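PDB 6I28: ORF98 PTP-2 from Cydia pomonella granulosis virus, which is a viral protein phosphatase of the dual-specificity family, probably removing phosphate from tyrosine and from serine or threonine residues of proteins such as MAP kinases. Local coordinates for residues L114-I119 against I125-A130; I102-H105 against R110-T113; W90-I93 against H97-V100. All blocks are in the same frame, centred on the assembly; numbering follows the deposited sequence. Where two conformers were deposited one is given.

Interaction 1 (L114-I119 against I125-A130); sequences LAIYYI and IDYEQA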
loop_
_atom_site.group_PDB
_atom_site.type_symbol
_atom_site.label_atom_id
_atom_site.label_comp_id
_atom_site.label_asym_id
_atom_site.label_seq_id
_atom_site.Cartn_x
_atom_site.Cartn_y
_atom_site.Cartn_z
ATOM N N LEU A 114 -1.423 1.250 -3.310
ATOM C CA LEU A 114 -2.263 0.680 -2.261
ATOM C C LEU A 114 -2.366 1.569 -1.031
ATOM O O LEU A 114 -3.450 1.647 -0.422
ATOM C CB LEU A 114 -1.763 -0.711 -1.867
ATOM C CG LEU A 114 -2.499 -1.497 -0.773
ATOM C CD1 LEU A 114 -3.954 -1.661 -1.134
ATOM C CD2 LEU A 114 -1.824 -2.853 -0.516
ATOM N N ALA A 115 -1.258 2.186 -0.610
ATOM C CA ALA A 115 -1.300 3.095 0.534
ATOM C C ALA A 115 -2.249 4.251 0.274
ATOM O O ALA A 115 -3.092 4.582 1.131
ATOM C CB ALA A 115 0.099 3.587 0.845
ATOM N N ILE A 116 -2.184 4.831 -0.923
ATOM C CA ILE A 116 -3.023 5.975 -1.258
ATOM C C ILE A 116 -4.474 5.543 -1.238
ATOM O O ILE A 116 -5.336 6.255 -0.731
ATOM C CB ILE A 116 -2.607 6.571 -2.619
ATOM C CG1 ILE A 116 -1.245 7.282 -2.549
ATOM C CG2 ILE A 116 -3.697 7.546 -3.174
ATOM C CD1 ILE A 116 -0.712 7.875 -3.878
ATOM N N TYR A 117 -4.761 4.350 -1.752
ATOM C CA TYR A 117 -6.137 3.882 -1.811
ATOM C C TYR A 117 -6.680 3.605 -0.413
ATOM O O TYR A 117 -7.830 3.963 -0.095
ATOM C CB TYR A 117 -6.222 2.597 -2.630
ATOM C CG TYR A 117 -7.645 2.037 -2.687
ATOM C CD1 TYR A 117 -8.674 2.751 -3.184
ATOM C CD2 TYR A 117 -7.922 0.776 -2.217
ATOM C CE1 TYR A 117 -9.989 2.243 -3.250
ATOM C CE2 TYR A 117 -9.194 0.223 -2.245
ATOM C CZ TYR A 117 -10.240 0.951 -2.752
ATOM O OH TYR A 117 -11.530 0.446 -2.805
ATOM N N TYR A 118 -5.875 2.965 0.443
ATOM C CA TYR A 118 -6.276 2.824 1.818
ATOM C C TYR A 118 -6.624 4.136 2.470
ATOM O O TYR A 118 -7.642 4.218 3.157
ATOM C CB TYR A 118 -5.215 2.076 2.629
ATOM C CG TYR A 118 -5.652 1.807 4.024
ATOM C CD1 TYR A 118 -6.469 0.714 4.276
ATOM C CD2 TYR A 118 -5.339 2.652 5.098
ATOM C CE1 TYR A 118 -6.925 0.442 5.511
ATOM C CE2 TYR A 118 -5.792 2.329 6.401
ATOM C CZ TYR A 118 -6.614 1.234 6.576
ATOM O OH TYR A 118 -7.130 0.865 7.802
ATOM N N ILE A 119 -5.863 5.217 2.191
ATOM C CA ILE A 119 -6.171 6.509 2.794
ATOM C C ILE A 119 -7.395 7.162 2.152
ATOM O O ILE A 119 -8.224 7.746 2.854
ATOM C CB ILE A 119 -4.885 7.374 2.696
ATOM C CG1 ILE A 119 -3.800 6.805 3.650
ATOM C CG2 ILE A 119 -5.161 8.862 2.977
ATOM C CD1 ILE A 119 -2.506 7.549 3.616
ATOM N N ILE A 125 -11.720 10.510 0.865
ATOM C CA ILE A 125 -11.135 11.673 0.210
ATOM C C ILE A 125 -10.635 11.241 -1.169
ATOM O O ILE A 125 -10.376 10.076 -1.420
ATOM C CB ILE A 125 -9.985 12.327 1.024
ATOM C CG1 ILE A 125 -8.782 11.394 1.191
ATOM C CG2 ILE A 125 -10.447 12.704 2.412
ATOM C CD1 ILE A 125 -7.623 11.985 2.081
ATOM N N ASP A 126 -10.498 12.202 -2.083
ATOM C CA ASP A 126 -10.206 11.832 -3.464
ATOM C C ASP A 126 -8.721 11.564 -3.678
ATOM O O ASP A 126 -7.891 11.731 -2.778
ATOM C CB ASP A 126 -10.678 12.928 -4.425
ATOM C CG ASP A 126 -9.914 14.210 -4.265
ATOM O OD1 ASP A 126 -8.948 14.327 -3.484
ATOM O OD2 ASP A 126 -10.300 15.143 -4.948
ATOM N N TYR A 127 -8.365 11.155 -4.899
ATOM C CA TYR A 127 -6.990 10.766 -5.161
ATOM C C TYR A 127 -6.009 11.901 -4.908
ATOM O O TYR A 127 -4.986 11.710 -4.247
ATOM C CB TYR A 127 -6.828 10.260 -6.577
ATOM C CG TYR A 127 -5.371 10.084 -6.959
ATOM C CD1 TYR A 127 -4.686 8.958 -6.575
ATOM C CD2 TYR A 127 -4.668 11.052 -7.686
ATOM C CE1 TYR A 127 -3.369 8.769 -6.892
ATOM C CE2 TYR A 127 -3.303 10.841 -8.017
ATOM C CZ TYR A 127 -2.676 9.701 -7.610
ATOM O OH TYR A 127 -1.353 9.465 -7.901
ATOM N N GLU A 128 -6.294 13.090 -5.431
ATOM C CA GLU A 128 -5.315 14.173 -5.329
ATOM C C GLU A 128 -5.064 14.542 -3.868
ATOM O O GLU A 128 -3.929 14.784 -3.477
ATOM C CB GLU A 128 -5.779 15.391 -6.125
ATOM C CG GLU A 128 -5.123 15.490 -7.533
ATOM C CD GLU A 128 -3.614 15.699 -7.471
ATOM O OE1 GLU A 128 -3.177 16.585 -6.687
ATOM O OE2 GLU A 128 -2.870 14.974 -8.195
ATOM N N GLN A 129 -6.106 14.561 -3.037
ATOM C CA GLN A 129 -5.905 14.842 -1.617
ATOM C C GLN A 129 -5.085 13.742 -0.937
ATOM O O GLN A 129 -4.170 14.020 -0.152
ATOM C CB GLN A 129 -7.246 14.991 -0.909
ATOM C CG GLN A 129 -7.125 15.691 0.420
ATOM C CD GLN A 129 -8.464 15.928 1.067
ATOM O OE1 GLN A 129 -9.482 16.067 0.391
ATOM N NE2 GLN A 129 -8.478 15.948 2.392
ATOM N N ALA A 130 -5.432 12.475 -1.173
ATOM C CA ALA A 130 -4.645 11.434 -0.561
ATOM C C ALA A 130 -3.228 11.400 -1.107
ATOM O O ALA A 130 -2.290 11.075 -0.369
ATOM C CB ALA A 130 -5.325 10.079 -0.761
#
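I116 gives up more surface than any other residue of this contact, and it does so through its CG2 methyl. CG2 lies anti to the backbone N (chi1 of -71° sets CG1 beside the N instead), an orientation that carries the methyl out to the start of helix 127-137. There it meets Y127 CD1 at 3.8 Å, approaching the ring obliquely, and A130 CB at 3.9 Å. The CD1 end of I116 follows the ring outward and comes to 4.1 Å from Y127 CE1.

A130, next in buried surface, suits its place because a lone methyl lets the helix come close to its neighbour's backbone: A130 CB sits 3.8 Å from I116 O. The same methyl is shared by the third main residue, since I119 CG2 touches A130 CB at 3.9 Å. I119 stands one turn beyond I116, so both branched side chains touch the same small residue. Next to it the side chain of I125 runs alongside that of I119, pointing the same way, with I125 CD1 4.1 Å from I119 CG2.

No hydrogen bond crosses the interface. The second helix nevertheless has a polar start: D126 is its N-cap and accepts from Q129 N through OD1 at 2.9 Å. Beyond the two segments, F131 and V134 also touch I116, V134 touches I119, and L150 of helix 144-151 packs on I116 and Y127. This is apolar packing between consecutive helices, part of the helical layer that follows the signature loop in the dual-specificity phosphatase catalytic domain.

Interaction 2 (I102-H105 against R110-T113); sequences IHCH and RSAT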
loop_
_atom_site.group_PDB
_atom_site.type_symbol
_atom_site.label_atom_id
_atom_site.label_comp_id
_atom_site.label_asym_id
_atom_site.label_seq_id
_atom_site.Cartn_x
_atom_site.Cartn_y
_atom_site.Cartn_z
ATOM N N ILE A 102 3.893 -1.808 3.525
ATOM C CA ILE A 102 3.552 -2.142 2.141
ATOM C C ILE A 102 4.773 -1.841 1.265
ATOM O O ILE A 102 5.319 -0.731 1.256
ATOM C CB ILE A 102 2.346 -1.356 1.622
ATOM C CG1 ILE A 102 1.098 -1.487 2.511
ATOM C CG2 ILE A 102 2.012 -1.820 0.171
ATOM C CD1 ILE A 102 0.146 -0.301 2.282
ATOM N N HIS A 103 5.272 -2.827 0.552
ATOM C CA HIS A 103 6.478 -2.631 -0.231
ATOM C C HIS A 103 6.355 -3.251 -1.624
ATOM O O HIS A 103 5.652 -4.251 -1.843
ATOM C CB HIS A 103 7.733 -3.211 0.455
ATOM C CG HIS A 103 7.956 -4.687 0.234
ATOM N ND1 HIS A 103 8.718 -5.197 -0.796
ATOM C CD2 HIS A 103 7.505 -5.764 0.928
ATOM C CE1 HIS A 103 8.737 -6.517 -0.720
ATOM N NE2 HIS A 103 8.006 -6.886 0.313
ATOM N N CYS A 104 7.083 -2.666 -2.556
ATOM C CA CYS A 104 7.328 -3.216 -3.878
ATOM C C CYS A 104 8.832 -3.229 -4.088
ATOM O O CYS A 104 9.588 -3.660 -3.192
ATOM C CB CYS A 104 6.550 -2.445 -4.940
ATOM S SG CYS A 104 6.722 -0.666 -4.988
ATOM N N HIS A 105 9.312 -2.795 -5.250
ATOM C CA HIS A 105 10.757 -2.728 -5.487
ATOM C C HIS A 105 11.332 -1.340 -5.241
ATOM O O HIS A 105 12.393 -1.220 -4.641
ATOM C CB HIS A 105 11.072 -3.201 -6.908
ATOM C CG HIS A 105 11.118 -4.693 -7.025
ATOM N ND1 HIS A 105 11.836 -5.484 -6.155
ATOM C CD2 HIS A 105 10.501 -5.546 -7.871
ATOM C CE1 HIS A 105 11.689 -6.755 -6.479
ATOM N NE2 HIS A 105 10.885 -6.821 -7.519
ATOM N N ARG A 110 3.727 0.775 -7.178
ATOM C CA ARG A 110 2.821 -0.286 -6.735
ATOM C C ARG A 110 2.400 -0.096 -5.278
ATOM O O ARG A 110 1.208 0.014 -4.970
ATOM C CB ARG A 110 3.477 -1.665 -6.885
ATOM C CG ARG A 110 3.123 -2.414 -8.161
ATOM C CD ARG A 110 3.923 -3.650 -8.422
ATOM N NE ARG A 110 5.328 -3.340 -8.588
ATOM C CZ ARG A 110 6.260 -4.172 -9.016
ATOM N NH1 ARG A 110 5.957 -5.413 -9.367
ATOM N NH2 ARG A 110 7.507 -3.740 -9.107
ATOM N N SER A 111 3.382 -0.117 -4.354
ATOM C CA SER A 111 3.088 -0.011 -2.915
ATOM C C SER A 111 2.403 1.312 -2.604
ATOM O O SER A 111 1.414 1.359 -1.834
ATOM C CB SER A 111 4.382 -0.160 -2.104
ATOM O OG SER A 111 5.356 0.789 -2.548
ATOM N N ALA A 112 2.874 2.396 -3.250
ATOM C CA ALA A 112 2.277 3.707 -3.006
ATOM C C ALA A 112 0.809 3.749 -3.430
ATOM O O ALA A 112 -0.018 4.398 -2.779
ATOM C CB ALA A 112 3.050 4.792 -3.742
ATOM N N THR A 113 0.469 3.046 -4.511
ATOM C CA THR A 113 -0.908 2.974 -4.974
ATOM C C THR A 113 -1.825 2.371 -3.920
ATOM O O THR A 113 -2.899 2.896 -3.621
ATOM C CB THR A 113 -0.945 2.208 -6.289
ATOM O OG1 THR A 113 -0.361 3.029 -7.331
ATOM C CG2 THR A 113 -2.390 1.861 -6.756
#
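The polar centre of this contact is C104 SG, which receives the backbone N-H of S111. The bond from S111 N to C104 SG is 3.4 Å long, a reasonable length for the large sulfur atom, and nearly straight at 169°. Because S111 lies in the first turn of helix 110-123, its N-H can point to a partner outside the helix. The sulfur is placed there by a chi1 of 52°, which sets SG in the crowded position between the backbone N and the carbonyl carbon. S111 OG lies 3.2 Å from C104 SG, a second small polar group beside the sulfur. Next to the cysteine, H103 ND1 donates to C104 O at 3.0 Å, on a lone pair in the carbonyl plane and close to its own ring plane, while its NE2 is bonded to S44. Both ring nitrogens are thus engaged and the imidazole cannot easily turn.

Apolar contacts accompany the polar ones. I102 CG2 rests 3.7 Å from S111 CB, where the shortness of serine lets the helix approach the strand, and C104 CB meets R110 CB, also at 3.7 Å.

The charged group of R110 is also buried. R110 bends at chi3 and lies alongside H105, with R110 NH2 3.7 Å from H105 CD2 and the guanidinium and imidazole planes 63° apart. Outside the segments, NH1 bonds C69 O and forms a salt bridge with D47, which helps to fix the guanidinium's rotation.

A cysteine just after a strand, then five residues and an arginine opening a helix, is the HCX5R phosphate-binding loop of protein tyrosine phosphatases, consistent with C104 as nucleophile and R110 as phosphate-binding arginine.

Interaction 3 (W90-I93 against H97-V100); sequences WLKI and HKTV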
loop_
_atom_site.group_PDB
_atom_site.type_symbol
_atom_site.label_atom_id
_atom_site.label_comp_id
_atom_site.label_asym_id
_atom_site.label_seq_id
_atom_site.Cartn_x
_atom_site.Cartn_y
_atom_site.Cartn_z
ATOM N N TRP A 90 -7.378 -3.275 6.536
ATOM C CA TRP A 90 -8.382 -2.832 7.496
ATOM C C TRP A 90 -8.451 -3.799 8.691
ATOM O O TRP A 90 -8.423 -3.368 9.847
ATOM C CB TRP A 90 -9.711 -2.665 6.771
ATOM C CG TRP A 90 -10.624 -1.726 7.570
ATOM C CD1 TRP A 90 -10.744 -0.345 7.413
ATOM C CD2 TRP A 90 -11.454 -2.073 8.641
ATOM N NE1 TRP A 90 -11.608 0.150 8.315
ATOM C CE2 TRP A 90 -12.069 -0.887 9.092
ATOM C CE3 TRP A 90 -11.753 -3.279 9.272
ATOM C CZ2 TRP A 90 -12.942 -0.870 10.136
ATOM C CZ3 TRP A 90 -12.611 -3.261 10.298
ATOM C CH2 TRP A 90 -13.209 -2.065 10.736
ATOM N N LEU A 91 -8.384 -5.098 8.437
ATOM C CA LEU A 91 -8.514 -6.046 9.526
ATOM C C LEU A 91 -7.246 -6.117 10.382
ATOM O O LEU A 91 -7.343 -6.302 11.616
ATOM C CB LEU A 91 -8.893 -7.421 8.959
ATOM C CG LEU A 91 -10.245 -7.495 8.240
ATOM C CD1 LEU A 91 -10.351 -8.754 7.353
ATOM C CD2 LEU A 91 -11.400 -7.461 9.273
ATOM N N LYS A 92 -6.067 -5.973 9.762
ATOM C CA LYS A 92 -4.817 -5.930 10.527
ATOM C C LYS A 92 -4.714 -4.662 11.345
ATOM O O LYS A 92 -4.272 -4.685 12.497
ATOM C CB LYS A 92 -3.631 -6.072 9.600
ATOM C CG LYS A 92 -3.502 -7.531 9.034
ATOM C CD LYS A 92 -3.290 -8.662 10.068
ATOM C CE LYS A 92 -3.310 -10.005 9.370
ATOM N NZ LYS A 92 -3.052 -11.087 10.375
ATOM N N ILE A 93 -5.129 -3.540 10.778
ATOM C CA ILE A 93 -5.023 -2.285 11.502
ATOM C C ILE A 93 -6.080 -2.200 12.598
ATOM O O ILE A 93 -5.746 -1.982 13.761
ATOM C CB ILE A 93 -5.090 -1.118 10.517
ATOM C CG1 ILE A 93 -3.815 -1.129 9.662
ATOM C CG2 ILE A 93 -5.245 0.184 11.224
ATOM C CD1 ILE A 93 -3.958 -0.310 8.406
ATOM N N HIS A 97 -4.733 -4.477 15.404
ATOM C CA HIS A 97 -3.922 -3.339 15.914
ATOM C C HIS A 97 -2.439 -3.375 15.527
ATOM O O HIS A 97 -1.618 -2.958 16.337
ATOM C CB HIS A 97 -4.024 -3.310 17.441
ATOM C CG HIS A 97 -5.424 -3.148 17.915
ATOM N ND1 HIS A 97 -6.124 -4.170 18.466
ATOM C CD2 HIS A 97 -6.253 -2.094 17.882
ATOM C CE1 HIS A 97 -7.331 -3.766 18.750
ATOM N NE2 HIS A 97 -7.437 -2.503 18.410
ATOM N N LYS A 98 -2.140 -3.764 14.299
ATOM C CA LYS A 98 -0.807 -3.866 13.766
ATOM C C LYS A 98 -0.551 -2.710 12.824
ATOM O O LYS A 98 -1.481 -2.167 12.210
ATOM C CB LYS A 98 -0.685 -5.216 13.074
ATOM C CG LYS A 98 -0.679 -6.430 14.081
ATOM C CD LYS A 98 -1.017 -7.700 13.375
ATOM C CE LYS A 98 -0.870 -8.867 14.372
ATOM N NZ LYS A 98 -1.448 -10.158 13.820
ATOM N N THR A 99 0.707 -2.291 12.766
ATOM C CA THR A 99 1.172 -1.419 11.688
ATOM C C THR A 99 1.588 -2.269 10.488
ATOM O O THR A 99 1.960 -3.442 10.627
ATOM C CB THR A 99 2.314 -0.516 12.137
ATOM O OG1 THR A 99 3.409 -1.312 12.495
ATOM C CG2 THR A 99 1.954 0.294 13.313
ATOM N N VAL A 100 1.516 -1.690 9.298
ATOM C CA VAL A 100 1.739 -2.456 8.070
ATOM C C VAL A 100 2.837 -1.788 7.245
ATOM O O VAL A 100 2.785 -0.581 7.000
ATOM C CB VAL A 100 0.455 -2.567 7.230
ATOM C CG1 VAL A 100 0.641 -3.487 6.065
ATOM C CG2 VAL A 100 -0.704 -3.080 8.036
#
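This is a helix C-terminal cap, in which K92 and I93 of helix 82-95 are met by the chain as it turns back through H97 and K98 toward strand 100-103. One hydrogen bond closes the turn: K98 N donates to K92 O at 2.9 Å, nearly straight at 173° although tilted 30° from the carbonyl plane. H97 makes the reversal with a positive phi of 53°, yet the bond reaches from i+6 back to i, one residue further than the 6→1 bond of a Schellman motif, in keeping with the wider pi-type turn at 91-93. I93 O is approached by a carbon as well, with H97 CA 3.1 Å away in a CA-H...O contact.

Side chains sort themselves to the two sides of this turn. Toward the interior, I93 and V100 cross at about a right angle, and I93 CG1 touches V100 CG2 at 4.0 Å. I93 CG1 also lies 3.6 Å from K98 O. Two beta-branched residues suit this place, broad near the backbone where the helix end and the strand start converge; L18 touches both.

Toward the outside the two lysines cross obliquely. K92 bends at chi2 whereas K98 is extended beyond CG, and their stems pass with K92 CD 4.1 Å from K98 CD. The ammonium groups, K92 NZ and K98 NZ, end 3.9 Å apart, a closeness probably tolerated because both form salt bridges with E96 and with D63.

Two carboxylates, each paired with both ammonium groups, probably offset the like charges, so the lysine pair should tie the capped helix end to D63.

Overall arrangement
Interactions 1 and 2 are buried and share helix 110-123, its first turn meeting the end of strand 100-103 and the cysteine that follows it, and its later turns meeting helix 127-137. They touch where L114 CD2 packs 4.0 Å from I102 CG2. Interaction 3 is only partly buried and joins helix 82-95 to the lead into strand 100-103, the strand that interaction 2 then uses; its link to interaction 1 is packing of I93 and W90 against Y118. Chemistry follows position: purely apolar between the helices of interaction 1, sulfur, serine and arginine at the signature loop of interaction 2, and a backbone cap in interaction 3, whose lysines pair with acids outside its segments.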